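Local structure of pyruvate kinase (3QTG) at residues 123-128 / 172-177; 104-109 / 118-123; 14-19 / 415-420; 281-286 / 315-320; 186-191 / 219-224. The protein catalyses the last step of glycolysis, the interconversion of phosphoenolpyruvate and ADP with pyruvate and ATP, with the help of a divalent metal ion. One frame throughout, in Å; residues are numbered along the deposited sequence.

In the fold
Near the N terminus the chain opens contact 3, whose partner lies some 400 residues on in the C-terminal alpha/beta domain, so the other four contacts all nest within its loop. Contact 2 comes next, a short loop inside the domain inserted after barrel strand 76-80. Contact 1 opens on Phe-123, where contact 2 closes, and ties helix 120-125 to the chain returning to the barrel. Contact 5 then joins consecutive outer helices, and contact 4 pairs the last two barrel strands. These four follow in series and none cross. Contacts 3 and 4 touch where strands 18-22 and 318-321 close the barrel; contact 2 lies about 46 Å from contact 3 between centres.

Contact 1 of 5, residues 123-128 / 172-177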
# COMPACT_ATOMS: atom_id res chain seq x y z
N PHE A 123 -28.84 -42.44 -15.75
CA PHE A 123 -30.15 -41.96 -16.21
C PHE A 123 -30.62 -40.72 -15.45
O PHE A 123 -31.21 -39.83 -16.05
CB PHE A 123 -31.16 -43.13 -16.29
CG PHE A 123 -30.69 -44.21 -17.21
CD1 PHE A 123 -30.94 -44.14 -18.57
CD2 PHE A 123 -29.88 -45.25 -16.73
CE1 PHE A 123 -30.44 -45.11 -19.45
CE2 PHE A 123 -29.37 -46.22 -17.60
CZ PHE A 123 -29.66 -46.15 -18.96
N SER A 124 -30.30 -40.63 -14.15
CA SER A 124 -30.60 -39.41 -13.38
C SER A 124 -29.80 -38.19 -13.82
O SER A 124 -30.27 -37.08 -13.68
CB SER A 124 -30.38 -39.65 -11.90
OG SER A 124 -31.15 -40.75 -11.47
N ALA A 125 -28.59 -38.39 -14.35
CA ALA A 125 -27.71 -37.29 -14.75
C ALA A 125 -28.01 -36.70 -16.14
O ALA A 125 -27.67 -35.54 -16.42
CB ALA A 125 -26.25 -37.72 -14.66
N VAL A 126 -28.63 -37.49 -17.02
CA VAL A 126 -28.79 -37.13 -18.42
C VAL A 126 -30.10 -36.38 -18.72
O VAL A 126 -31.19 -36.79 -18.28
CB VAL A 126 -28.66 -38.39 -19.37
CG1 VAL A 126 -29.05 -38.04 -20.81
CG2 VAL A 126 -27.24 -38.96 -19.34
N GLU A 127 -29.96 -35.28 -19.45
CA GLU A 127 -31.09 -34.51 -19.99
C GLU A 127 -30.95 -34.39 -21.51
O GLU A 127 -29.87 -34.61 -22.07
CB GLU A 127 -31.12 -33.10 -19.39
CG GLU A 127 -31.23 -33.05 -17.88
CD GLU A 127 -31.04 -31.64 -17.34
OE1 GLU A 127 -29.91 -31.10 -17.40
OE2 GLU A 127 -32.05 -31.05 -16.86
N GLN A 128 -32.05 -34.01 -22.15
CA GLN A 128 -32.02 -33.68 -23.58
C GLN A 128 -30.98 -32.62 -23.91
O GLN A 128 -30.84 -31.63 -23.20
CB GLN A 128 -33.39 -33.21 -24.03
CG GLN A 128 -33.63 -33.50 -25.49
CD GLN A 128 -34.99 -33.07 -25.93
OE1 GLN A 128 -35.99 -33.40 -25.29
NE2 GLN A 128 -35.04 -32.31 -27.02
N LYS A 172 -21.54 -33.09 -16.66
CA LYS A 172 -22.43 -33.63 -15.62
C LYS A 172 -21.68 -34.57 -14.69
O LYS A 172 -20.82 -35.32 -15.12
CB LYS A 172 -23.64 -34.38 -16.21
CG LYS A 172 -24.59 -33.55 -17.05
CD LYS A 172 -25.42 -32.59 -16.22
CE LYS A 172 -26.32 -31.77 -17.12
NZ LYS A 172 -27.58 -32.51 -17.46
N ASP A 173 -22.03 -34.51 -13.42
CA ASP A 173 -21.51 -35.42 -12.41
C ASP A 173 -22.51 -36.53 -12.10
O ASP A 173 -23.72 -36.29 -12.05
CB ASP A 173 -21.22 -34.66 -11.12
CG ASP A 173 -20.08 -33.68 -11.26
OD1 ASP A 173 -19.15 -33.78 -10.43
OD2 ASP A 173 -20.11 -32.83 -12.18
N TYR A 174 -22.00 -37.73 -11.87
CA TYR A 174 -22.83 -38.82 -11.39
C TYR A 174 -23.00 -38.83 -9.86
O TYR A 174 -22.03 -38.77 -9.11
CB TYR A 174 -22.23 -40.15 -11.81
CG TYR A 174 -22.08 -40.39 -13.30
CD1 TYR A 174 -23.13 -40.11 -14.20
CD2 TYR A 174 -20.91 -40.93 -13.80
CE1 TYR A 174 -22.96 -40.36 -15.58
CE2 TYR A 174 -20.74 -41.18 -15.13
CZ TYR A 174 -21.78 -40.91 -16.02
OH TYR A 174 -21.57 -41.18 -17.34
N ASP A 175 -24.24 -38.98 -9.39
CA ASP A 175 -24.49 -39.12 -7.97
C ASP A 175 -24.31 -40.58 -7.51
O ASP A 175 -25.27 -41.33 -7.34
CB ASP A 175 -25.89 -38.60 -7.63
CG ASP A 175 -26.22 -38.71 -6.15
OD1 ASP A 175 -25.29 -38.81 -5.31
OD2 ASP A 175 -27.43 -38.70 -5.81
N ILE A 176 -23.06 -40.98 -7.32
CA ILE A 176 -22.75 -42.35 -6.89
C ILE A 176 -22.15 -42.40 -5.47
O ILE A 176 -21.15 -41.73 -5.18
CB ILE A 176 -21.80 -43.06 -7.89
CG1 ILE A 176 -22.47 -43.25 -9.25
CG2 ILE A 176 -21.37 -44.42 -7.35
CD1 ILE A 176 -21.48 -43.51 -10.39
N SER A 177 -22.76 -43.23 -4.61
CA SER A 177 -22.28 -43.46 -3.24
C SER A 177 -20.78 -43.82 -3.18
O SER A 177 -20.28 -44.57 -4.03
CB SER A 177 -23.10 -44.57 -2.57
OG SER A 177 -24.47 -44.20 -2.48
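Two bends set the side chain of Lys-172 for its meeting with Ala-125 and Glu-127: CD is turned back at chi2 (-72°) and NZ is turned at chi4 (83°), with a straight stretch between them. The ammonium group arrives over the C-terminal end of helix 120-125. Lys-172 NZ donates to Ala-125 O at 3.2 Å, nearly along the C=O axis, and reaches Glu-127 OE1 at 2.7 Å in a salt bridge that uses the anti side of the carboxylate. Glu-127 and Lys-172 cross at about a right angle, and a third acceptor, Asp-130, also binds NZ. A positive charge beside the last carbonyls of a helix is likely to be favoured by the helix dipole. Helix 120-125 belongs to the B domain, the lid inserted in the pyruvate kinase barrel, whereas 172-177 is part of the chain running back to that barrel. On this return path Asp-173 is held by Thr-233 and Gly-235. Next to the charged cluster, Ala-125 CB rests 3.9 Å from Asp-173 O and meets the edge of the Tyr-174 ring, 4.0 Å from CD1. The phenol hydroxyl is hydrogen-bonded to Ile-167 O, which probably helps to hold the ring beside the helix.

Contact 2 of 5, residues 104-109 / 118-123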
# COMPACT_ATOMS: atom_id res chain seq x y z
N PHE A 104 -29.94 -46.31 -25.14
CA PHE A 104 -29.34 -46.79 -23.89
C PHE A 104 -30.46 -47.19 -22.94
O PHE A 104 -31.44 -46.46 -22.80
CB PHE A 104 -28.49 -45.69 -23.21
CG PHE A 104 -27.35 -45.18 -24.06
CD1 PHE A 104 -27.60 -44.40 -25.19
CD2 PHE A 104 -26.03 -45.46 -23.71
CE1 PHE A 104 -26.55 -43.91 -25.97
CE2 PHE A 104 -24.97 -45.01 -24.46
CZ PHE A 104 -25.21 -44.20 -25.61
N LYS A 105 -30.31 -48.35 -22.30
CA LYS A 105 -31.30 -48.81 -21.32
C LYS A 105 -30.59 -49.20 -20.06
O LYS A 105 -29.46 -49.71 -20.10
CB LYS A 105 -32.13 -50.00 -21.84
CG LYS A 105 -33.00 -49.66 -23.05
CD LYS A 105 -33.79 -50.85 -23.61
CE LYS A 105 -34.04 -50.64 -25.13
NZ LYS A 105 -34.91 -51.70 -25.86
N LEU A 106 -31.27 -48.97 -18.95
CA LEU A 106 -30.82 -49.46 -17.66
C LEU A 106 -30.85 -50.99 -17.61
O LEU A 106 -31.92 -51.61 -17.53
CB LEU A 106 -31.67 -48.85 -16.54
CG LEU A 106 -31.34 -49.17 -15.08
CD1 LEU A 106 -29.97 -48.71 -14.72
CD2 LEU A 106 -32.38 -48.51 -14.16
N SER A 107 -29.66 -51.59 -17.63
CA SER A 107 -29.48 -53.04 -17.79
C SER A 107 -28.01 -53.39 -17.67
O SER A 107 -27.15 -52.62 -18.09
CB SER A 107 -29.96 -53.48 -19.17
OG SER A 107 -29.65 -54.85 -19.40
N ASP A 108 -27.73 -54.57 -17.13
CA ASP A 108 -26.38 -55.10 -17.07
C ASP A 108 -26.09 -56.05 -18.25
O ASP A 108 -24.97 -56.55 -18.38
CB ASP A 108 -26.12 -55.79 -15.72
CG ASP A 108 -27.08 -56.93 -15.45
OD1 ASP A 108 -28.12 -57.03 -16.14
OD2 ASP A 108 -26.80 -57.74 -14.54
N LYS A 109 -27.08 -56.27 -19.11
CA LYS A 109 -26.94 -57.19 -20.24
C LYS A 109 -28.00 -56.93 -21.29
O LYS A 109 -29.18 -56.95 -20.98
CB LYS A 109 -26.96 -58.68 -19.81
CG LYS A 109 -26.92 -59.62 -21.01
CD LYS A 109 -25.95 -60.76 -20.82
CE LYS A 109 -25.82 -61.56 -22.13
NZ LYS A 109 -24.77 -62.59 -22.01
N PRO A 118 -25.58 -50.35 -16.57
CA PRO A 118 -26.07 -50.88 -15.30
C PRO A 118 -26.02 -49.91 -14.11
O PRO A 118 -25.71 -50.31 -12.99
CB PRO A 118 -25.16 -52.09 -15.07
CG PRO A 118 -23.90 -51.72 -15.65
CD PRO A 118 -24.23 -50.87 -16.88
N ASN A 119 -26.34 -48.65 -14.33
CA ASN A 119 -26.33 -47.70 -13.22
C ASN A 119 -27.36 -46.62 -13.40
O ASN A 119 -27.28 -45.85 -14.37
CB ASN A 119 -24.93 -47.10 -13.02
CG ASN A 119 -24.70 -46.67 -11.59
OD1 ASN A 119 -25.61 -46.13 -10.96
ND2 ASN A 119 -23.51 -46.95 -11.06
N LYS A 120 -28.32 -46.55 -12.48
CA LYS A 120 -29.40 -45.56 -12.58
C LYS A 120 -28.88 -44.12 -12.53
O LYS A 120 -29.50 -43.23 -13.10
CB LYS A 120 -30.48 -45.75 -11.51
CG LYS A 120 -31.88 -45.16 -11.94
CD LYS A 120 -32.78 -44.95 -10.73
CE LYS A 120 -34.08 -44.17 -11.06
NZ LYS A 120 -35.22 -45.07 -11.45
N ALA A 121 -27.76 -43.90 -11.84
CA ALA A 121 -27.16 -42.57 -11.76
C ALA A 121 -26.86 -41.96 -13.15
O ALA A 121 -26.90 -40.74 -13.30
CB ALA A 121 -25.90 -42.59 -10.89
N PHE A 122 -26.59 -42.82 -14.14
CA PHE A 122 -26.43 -42.36 -15.53
C PHE A 122 -27.75 -41.74 -16.00
O PHE A 122 -27.77 -40.64 -16.56
CB PHE A 122 -26.03 -43.51 -16.47
CG PHE A 122 -25.93 -43.10 -17.94
CD1 PHE A 122 -24.85 -42.35 -18.41
CD2 PHE A 122 -26.93 -43.46 -18.84
CE1 PHE A 122 -24.75 -41.97 -19.75
CE2 PHE A 122 -26.86 -43.10 -20.19
CZ PHE A 122 -25.75 -42.34 -20.65
N PHE A 123 -28.84 -42.44 -15.75
CA PHE A 123 -30.15 -41.96 -16.21
C PHE A 123 -30.62 -40.72 -15.45
O PHE A 123 -31.21 -39.83 -16.05
CB PHE A 123 -31.16 -43.13 -16.29
CG PHE A 123 -30.69 -44.21 -17.21
CD1 PHE A 123 -30.94 -44.14 -18.57
CD2 PHE A 123 -29.88 -45.25 -16.73
CE1 PHE A 123 -30.44 -45.11 -19.45
CE2 PHE A 123 -29.37 -46.22 -17.60
CZ PHE A 123 -29.66 -46.15 -18.96
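With CG anti to its carbonyl carbon (chi1 -58°), Phe-123 brings the tip of its ring up to the backbone of strand 101-106, and here the contact is tight: Phe-123 CZ comes within 3.2 Å of Leu-106 N, and Phe-123 CE2 is 3.7 Å from Leu-106 CB. Leu-106 CD1 is also close, 3.5 Å from Lys-120 N. Phe-122 CD2 stands over the centre of one face of the Phe-123 ring, and the rings of Phe-104 and Phe-122 meet obliquely, planes 37° apart. An alanine in place of Phe-123 would probably open a gap beside Leu-106 and take away the ring face on which Phe-122 CD2 rests, so that the Phe-122 ring could shift. The aromatic cluster packs helix 120-125 onto the sheet of the B domain, the small lid of pyruvate kinases; Asn-119 N-caps that helix, OD1 accepting from Ala-121 N. Toward solvent the fit is slacker: Leu-106 CD2 lies 4.0 Å from Lys-120 CG, and Asp-108 CB meets Pro-118 CB at 3.9 Å.

Contact 3 of 5, residues 14-19 / 415-420; sequences RNLTKR and VWALEP
Lys-18, bent at chi2 (-53°) and at chi4 (57°), which places NZ, sends its ammonium group into the turn at 415-418. Lys-18 NZ donates to Val-415 O at 2.7 Å and to Leu-418 O at 2.8 Å, the latter on a lone pair; Ser-413 O is a third acceptor. A methionine in place of Lys-18 would probably leave Val-415 O and Leu-418 O without their shared charged donor and slacken the hold on the turn. Beside it Ala-417 N binds Leu-16 O (3.0 Å), and Leu-16 CB sits over the six-membered ring of Trp-416, 3.8 Å from its centroid. The type II turn leads into strand 418-422 of the C-terminal domain, joining it to the first strand of the TIM barrel. Farther out, Arg-14 and Glu-419 stack their flat groups, planes 11° apart, in a long salt bridge (Arg-14 NH1 to Glu-419 OE2 3.8 Å) in which no N-H points at the oxygen. In the second shell Trp-416 is positioned by Pro-395 O at NE1, Arg-394 (cation-pi) and the edge-to-face ring of Tyr-347.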
# COMPACT_ATOMS: atom_id res chain seq x y z
N ARG A 14 18.67 -26.25 -7.32
CA ARG A 14 17.66 -27.06 -6.61
C ARG A 14 16.25 -26.52 -6.83
O ARG A 14 16.01 -25.32 -6.70
CB ARG A 14 17.98 -27.16 -5.11
CG ARG A 14 17.10 -28.18 -4.35
CD ARG A 14 17.16 -29.58 -4.98
NE ARG A 14 18.43 -30.26 -4.70
CZ ARG A 14 18.55 -31.34 -3.92
NH1 ARG A 14 17.48 -31.88 -3.34
NH2 ARG A 14 19.75 -31.88 -3.73
N ASN A 15 15.34 -27.41 -7.17
CA ASN A 15 13.99 -27.01 -7.54
C ASN A 15 13.08 -26.67 -6.36
O ASN A 15 13.15 -27.28 -5.28
CB ASN A 15 13.34 -28.00 -8.53
CG ASN A 15 13.81 -27.80 -9.98
OD1 ASN A 15 13.98 -28.77 -10.73
ND2 ASN A 15 14.04 -26.55 -10.36
N LEU A 16 12.26 -25.65 -6.57
CA LEU A 16 11.25 -25.26 -5.61
C LEU A 16 9.98 -26.00 -5.98
O LEU A 16 9.33 -26.55 -5.10
CB LEU A 16 11.07 -23.75 -5.61
CG LEU A 16 12.34 -22.91 -5.36
CD1 LEU A 16 11.96 -21.44 -5.27
CD2 LEU A 16 13.05 -23.34 -4.09
N THR A 17 9.67 -26.03 -7.28
CA THR A 17 8.60 -26.88 -7.81
C THR A 17 9.05 -28.34 -7.77
O THR A 17 10.12 -28.68 -8.25
CB THR A 17 8.25 -26.51 -9.25
OG1 THR A 17 8.09 -25.09 -9.35
CG2 THR A 17 6.96 -27.21 -9.67
N LYS A 18 8.21 -29.18 -7.18
CA LYS A 18 8.52 -30.59 -7.05
C LYS A 18 8.04 -31.42 -8.25
O LYS A 18 7.07 -31.07 -8.92
CB LYS A 18 7.98 -31.14 -5.71
CG LYS A 18 8.52 -30.38 -4.48
CD LYS A 18 10.05 -30.33 -4.49
CE LYS A 18 10.60 -29.67 -3.26
NZ LYS A 18 10.09 -30.39 -2.07
N ARG A 19 8.74 -32.52 -8.50
CA ARG A 19 8.61 -33.29 -9.74
C ARG A 19 8.11 -34.68 -9.37
O ARG A 19 8.78 -35.41 -8.62
CB ARG A 19 9.97 -33.38 -10.44
CG ARG A 19 10.66 -32.02 -10.73
CD ARG A 19 12.21 -32.11 -10.74
NE ARG A 19 12.72 -32.61 -9.46
CZ ARG A 19 13.99 -32.83 -9.16
NH1 ARG A 19 14.96 -32.62 -10.05
NH2 ARG A 19 14.30 -33.27 -7.95
N VAL A 415 6.25 -31.08 -1.21
CA VAL A 415 5.80 -29.76 -0.79
C VAL A 415 6.80 -28.71 -1.32
O VAL A 415 8.02 -28.93 -1.29
CB VAL A 415 5.63 -29.68 0.77
CG1 VAL A 415 5.15 -28.27 1.20
CG2 VAL A 415 4.62 -30.74 1.28
N TRP A 416 6.28 -27.61 -1.83
CA TRP A 416 7.07 -26.45 -2.32
C TRP A 416 8.33 -26.12 -1.50
O TRP A 416 8.25 -25.88 -0.30
CB TRP A 416 6.17 -25.21 -2.34
CG TRP A 416 6.91 -23.91 -2.58
CD1 TRP A 416 7.47 -23.09 -1.62
CD2 TRP A 416 7.16 -23.28 -3.84
NE1 TRP A 416 8.04 -22.01 -2.21
CE2 TRP A 416 7.88 -22.09 -3.57
CE3 TRP A 416 6.83 -23.60 -5.17
CZ2 TRP A 416 8.29 -21.20 -4.58
CZ3 TRP A 416 7.25 -22.70 -6.20
CH2 TRP A 416 7.97 -21.51 -5.88
N ALA A 417 9.47 -26.12 -2.18
CA ALA A 417 10.79 -25.64 -1.68
C ALA A 417 11.47 -26.51 -0.63
O ALA A 417 12.65 -26.30 -0.33
CB ALA A 417 10.74 -24.15 -1.20
N LEU A 418 10.74 -27.46 -0.06
CA LEU A 418 11.25 -28.20 1.09
C LEU A 418 12.30 -29.22 0.71
O LEU A 418 12.12 -30.01 -0.24
CB LEU A 418 10.14 -28.87 1.90
CG LEU A 418 9.00 -27.99 2.43
CD1 LEU A 418 8.18 -28.80 3.41
CD2 LEU A 418 9.51 -26.69 3.08
N GLU A 419 13.39 -29.20 1.46
CA GLU A 419 14.39 -30.25 1.37
C GLU A 419 14.48 -31.02 2.68
O GLU A 419 15.19 -30.61 3.61
CB GLU A 419 15.76 -29.74 0.92
CG GLU A 419 16.56 -30.88 0.29
CD GLU A 419 18.03 -30.60 0.19
OE1 GLU A 419 18.82 -31.39 0.74
OE2 GLU A 419 18.40 -29.58 -0.43
N PRO A 420 13.75 -32.14 2.76
CA PRO A 420 13.69 -32.89 4.00
C PRO A 420 14.90 -33.79 4.23
O PRO A 420 15.32 -34.55 3.34
CB PRO A 420 12.39 -33.70 3.86
CG PRO A 420 12.20 -33.85 2.37
CD PRO A 420 12.90 -32.71 1.70

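Contact 4 of 5, residues 281-286 / 315-320; sequences GKPIAV and GVDSLW
Ala-285 CB lies over one face of the Trp-320 indole, 3.7 Å from the centroid of its five-membered ring. Trp-320 NE1 donates to Ser-318 OG at 3.0 Å, the oxygen lying 17° out of the indole plane; that hydroxyl also bonds to Tyr-249. Strands 284-287 and 318-321 are the seventh and eighth of the TIM barrel, parallel neighbours joined by a right-handed beta-alpha-beta crossover through helix 302-313, with Val-286 N bonded to Ser-318 O and Trp-320 N to Val-286 O. Ala-285 and Ser-318 face the barrel interior, where Trp-320 lies close to Arg-46, a probable substrate-binding residue. On the other face, Val-286 CB meets Leu-319 CD2 at 4.1 Å, and Val-286 and Val-316 cross at about a right angle. Where the strands begin, Asp-317, its CG anti to the carbonyl carbon (chi1 -64°), crosses Ile-284 at about a right angle; Ile-284 N donates to Asp-317 OD2 (2.7 Å) from above the carboxylate plane. OD2 is also paired with Arg-394, and OD1 accepts from Trp-416 N.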
# COMPACT_ATOMS: atom_id res chain seq x y z
N GLY A 281 -3.96 -22.30 1.81
CA GLY A 281 -2.73 -22.92 2.33
C GLY A 281 -2.70 -24.42 2.16
O GLY A 281 -2.13 -25.13 2.99
N LYS A 282 -3.33 -24.90 1.09
CA LYS A 282 -3.24 -26.32 0.73
C LYS A 282 -2.20 -26.52 -0.35
O LYS A 282 -2.21 -25.80 -1.33
CB LYS A 282 -4.60 -26.84 0.22
CG LYS A 282 -5.73 -26.82 1.24
CD LYS A 282 -5.36 -27.57 2.50
CE LYS A 282 -6.53 -27.60 3.48
NZ LYS A 282 -6.11 -28.19 4.77
N PRO A 283 -1.31 -27.51 -0.19
CA PRO A 283 -0.41 -27.80 -1.30
C PRO A 283 -1.22 -28.15 -2.58
O PRO A 283 -2.31 -28.74 -2.48
CB PRO A 283 0.39 -29.02 -0.80
CG PRO A 283 0.24 -29.01 0.69
CD PRO A 283 -1.13 -28.45 0.93
N ILE A 284 -0.69 -27.76 -3.74
CA ILE A 284 -1.42 -27.86 -5.01
C ILE A 284 -0.53 -28.51 -6.09
O ILE A 284 0.65 -28.16 -6.26
CB ILE A 284 -1.96 -26.45 -5.46
CG1 ILE A 284 -2.50 -26.46 -6.90
CG2 ILE A 284 -0.92 -25.33 -5.25
CD1 ILE A 284 -3.95 -26.94 -7.04
N ALA A 285 -1.10 -29.46 -6.81
CA ALA A 285 -0.43 -30.09 -7.95
C ALA A 285 -1.20 -29.86 -9.24
O ALA A 285 -2.41 -29.65 -9.24
CB ALA A 285 -0.25 -31.60 -7.69
N VAL A 286 -0.47 -29.86 -10.35
CA VAL A 286 -1.09 -29.97 -11.67
C VAL A 286 -0.60 -31.28 -12.30
O VAL A 286 0.60 -31.54 -12.35
CB VAL A 286 -0.82 -28.73 -12.55
CG1 VAL A 286 -1.36 -28.94 -13.96
CG2 VAL A 286 -1.49 -27.46 -11.94
N GLY A 315 3.19 -20.90 -9.07
CA GLY A 315 3.61 -21.25 -7.71
C GLY A 315 3.01 -22.54 -7.17
O GLY A 315 2.90 -22.69 -5.96
N VAL A 316 2.66 -23.48 -8.05
CA VAL A 316 2.21 -24.81 -7.62
C VAL A 316 3.33 -25.55 -6.87
O VAL A 316 4.52 -25.31 -7.16
CB VAL A 316 1.71 -25.69 -8.82
CG1 VAL A 316 0.52 -25.02 -9.51
CG2 VAL A 316 2.85 -25.96 -9.84
N ASP A 317 2.97 -26.42 -5.93
CA ASP A 317 3.95 -27.22 -5.19
C ASP A 317 4.62 -28.27 -6.07
O ASP A 317 5.81 -28.55 -5.90
CB ASP A 317 3.32 -28.00 -4.02
CG ASP A 317 2.74 -27.11 -2.95
OD1 ASP A 317 3.31 -27.05 -1.84
OD2 ASP A 317 1.68 -26.52 -3.21
N SER A 318 3.85 -28.90 -6.95
CA SER A 318 4.35 -30.01 -7.79
C SER A 318 3.67 -30.14 -9.17
O SER A 318 2.55 -29.63 -9.39
CB SER A 318 4.33 -31.35 -7.04
OG SER A 318 3.04 -31.63 -6.51
N LEU A 319 4.38 -30.83 -10.08
CA LEU A 319 3.88 -31.20 -11.40
C LEU A 319 4.02 -32.72 -11.56
O LEU A 319 5.07 -33.29 -11.24
CB LEU A 319 4.61 -30.47 -12.54
CG LEU A 319 4.63 -28.92 -12.55
CD1 LEU A 319 5.64 -28.38 -13.54
CD2 LEU A 319 3.26 -28.31 -12.86
N TRP A 320 2.95 -33.36 -12.01
CA TRP A 320 2.89 -34.82 -12.05
C TRP A 320 2.84 -35.27 -13.50
O TRP A 320 1.90 -34.97 -14.22
CB TRP A 320 1.63 -35.31 -11.33
CG TRP A 320 1.55 -35.00 -9.86
CD1 TRP A 320 2.32 -34.14 -9.13
CD2 TRP A 320 0.62 -35.58 -8.93
NE1 TRP A 320 1.94 -34.15 -7.81
CE2 TRP A 320 0.90 -35.04 -7.66
CE3 TRP A 320 -0.41 -36.53 -9.05
CZ2 TRP A 320 0.17 -35.39 -6.51
CZ3 TRP A 320 -1.14 -36.87 -7.91
CH2 TRP A 320 -0.85 -36.30 -6.66

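Contact 5 of 5, residues 186-191 / 219-224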
# COMPACT_ATOMS: atom_id res chain seq x y z
N ALA A 186 -9.12 -52.27 -3.37
CA ALA A 186 -7.73 -51.94 -3.69
C ALA A 186 -6.92 -51.49 -2.47
O ALA A 186 -5.73 -51.80 -2.36
CB ALA A 186 -7.67 -50.88 -4.81
N LEU A 187 -7.56 -50.78 -1.55
CA LEU A 187 -6.89 -50.34 -0.33
C LEU A 187 -6.57 -51.47 0.66
O LEU A 187 -5.54 -51.43 1.35
CB LEU A 187 -7.68 -49.20 0.34
CG LEU A 187 -7.18 -47.75 0.17
CD1 LEU A 187 -6.02 -47.57 -0.81
CD2 LEU A 187 -8.31 -46.80 -0.15
N LYS A 188 -7.43 -52.48 0.76
CA LYS A 188 -7.07 -53.57 1.67
C LYS A 188 -6.13 -54.60 1.04
O LYS A 188 -5.33 -55.21 1.74
CB LYS A 188 -8.26 -54.19 2.42
CG LYS A 188 -9.60 -54.13 1.75
CD LYS A 188 -10.67 -54.04 2.82
CE LYS A 188 -11.96 -54.70 2.37
NZ LYS A 188 -12.91 -54.87 3.51
N ALA A 189 -6.19 -54.72 -0.28
CA ALA A 189 -5.21 -55.51 -1.02
C ALA A 189 -3.78 -55.03 -0.77
O ALA A 189 -2.84 -55.82 -0.78
CB ALA A 189 -5.52 -55.48 -2.51
N ILE A 190 -3.64 -53.72 -0.55
CA ILE A 190 -2.32 -53.07 -0.46
C ILE A 190 -1.96 -52.71 0.99
O ILE A 190 -0.82 -52.37 1.28
CB ILE A 190 -2.24 -51.86 -1.46
CG1 ILE A 190 -1.76 -52.35 -2.83
CG2 ILE A 190 -1.34 -50.74 -0.98
CD1 ILE A 190 -2.88 -52.58 -3.84
N SER A 191 -2.93 -52.86 1.88
CA SER A 191 -2.76 -52.63 3.32
C SER A 191 -1.56 -53.29 4.03
O SER A 191 -1.10 -52.74 5.04
CB SER A 191 -4.05 -52.96 4.08
OG SER A 191 -5.04 -51.98 3.79
N THR A 219 -8.02 -44.73 7.93
CA THR A 219 -7.82 -44.89 9.37
C THR A 219 -8.18 -46.30 9.84
O THR A 219 -7.38 -46.95 10.54
CB THR A 219 -8.61 -43.82 10.14
OG1 THR A 219 -8.18 -42.53 9.70
CG2 THR A 219 -8.38 -43.94 11.66
N GLU A 220 -9.36 -46.79 9.46
CA GLU A 220 -9.79 -48.16 9.78
C GLU A 220 -8.72 -49.19 9.38
O GLU A 220 -8.50 -50.18 10.09
CB GLU A 220 -11.11 -48.50 9.08
CG GLU A 220 -11.67 -49.89 9.41
CD GLU A 220 -12.45 -50.53 8.24
OE1 GLU A 220 -13.03 -49.80 7.42
OE2 GLU A 220 -12.48 -51.79 8.16
N LEU A 221 -8.05 -48.94 8.26
CA LEU A 221 -7.12 -49.90 7.67
C LEU A 221 -5.68 -49.69 8.11
O LEU A 221 -4.78 -50.40 7.66
CB LEU A 221 -7.24 -49.88 6.14
CG LEU A 221 -8.51 -50.47 5.56
CD1 LEU A 221 -8.63 -50.15 4.08
CD2 LEU A 221 -8.58 -52.00 5.81
N GLY A 222 -5.48 -48.73 9.01
CA GLY A 222 -4.16 -48.45 9.58
C GLY A 222 -3.22 -47.60 8.72
O GLY A 222 -2.03 -47.56 8.98
N PHE A 223 -3.75 -46.95 7.68
CA PHE A 223 -2.94 -46.03 6.89
C PHE A 223 -2.67 -44.75 7.67
O PHE A 223 -3.52 -44.29 8.43
CB PHE A 223 -3.62 -45.66 5.57
CG PHE A 223 -3.52 -46.73 4.52
CD1 PHE A 223 -4.33 -47.86 4.58
CD2 PHE A 223 -2.63 -46.59 3.46
CE1 PHE A 223 -4.25 -48.85 3.60
CE2 PHE A 223 -2.55 -47.57 2.47
CZ PHE A 223 -3.37 -48.70 2.55
N GLN A 224 -1.48 -44.19 7.47
CA GLN A 224 -1.17 -42.84 7.95
C GLN A 224 -0.76 -41.97 6.77
O GLN A 224 0.36 -41.49 6.69
CB GLN A 224 -0.06 -42.88 9.01
CG GLN A 224 -0.44 -43.65 10.27
CD GLN A 224 0.76 -44.06 11.10
OE1 GLN A 224 0.78 -45.13 11.71
NE2 GLN A 224 1.78 -43.21 11.13
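Leu-221 reaches from the end of helix 208-220 toward helix 181-190, its branches dividing between Leu-187 and Lys-188. Its chi1 (-71°) stands CG anti to the carbonyl carbon, and chi2 (169°) sets the methyls: Leu-221 CD1 lies 4.0 Å from Leu-187 CB, and Leu-221 CD2 lies 4.0 Å from Lys-188 CB. The Lys-188 side chain crosses the leucine at about a right angle. Leu-187 itself has an unusual conformation, with chi1 at -102° and chi2 nearly eclipsed, and its CD1 comes only within 4.4 Å of Phe-223 CZ. The two helices are successive outer helices of the TIM barrel, separated by strand 199-202, and the second ends in a Schellman motif in which Gly-222, with positive phi, turns the chain so that Phe-223 follows on toward the first. Phe-223 presents an edge to a polar pair: Ser-191 OG is 3.2 Å from Phe-223 CE1, and Leu-187 O is 3.7 Å from the same atom. Ser-191 OG donates to Leu-187 O at 2.6 Å, tying the hydroxyl back to the carbonyl four residues earlier, and it also touches Leu-221 CB (3.8 Å). Leu-217 and Leu-218 pack on Leu-187 as well, and Arg-194 and Ile-197 adjoin Phe-223.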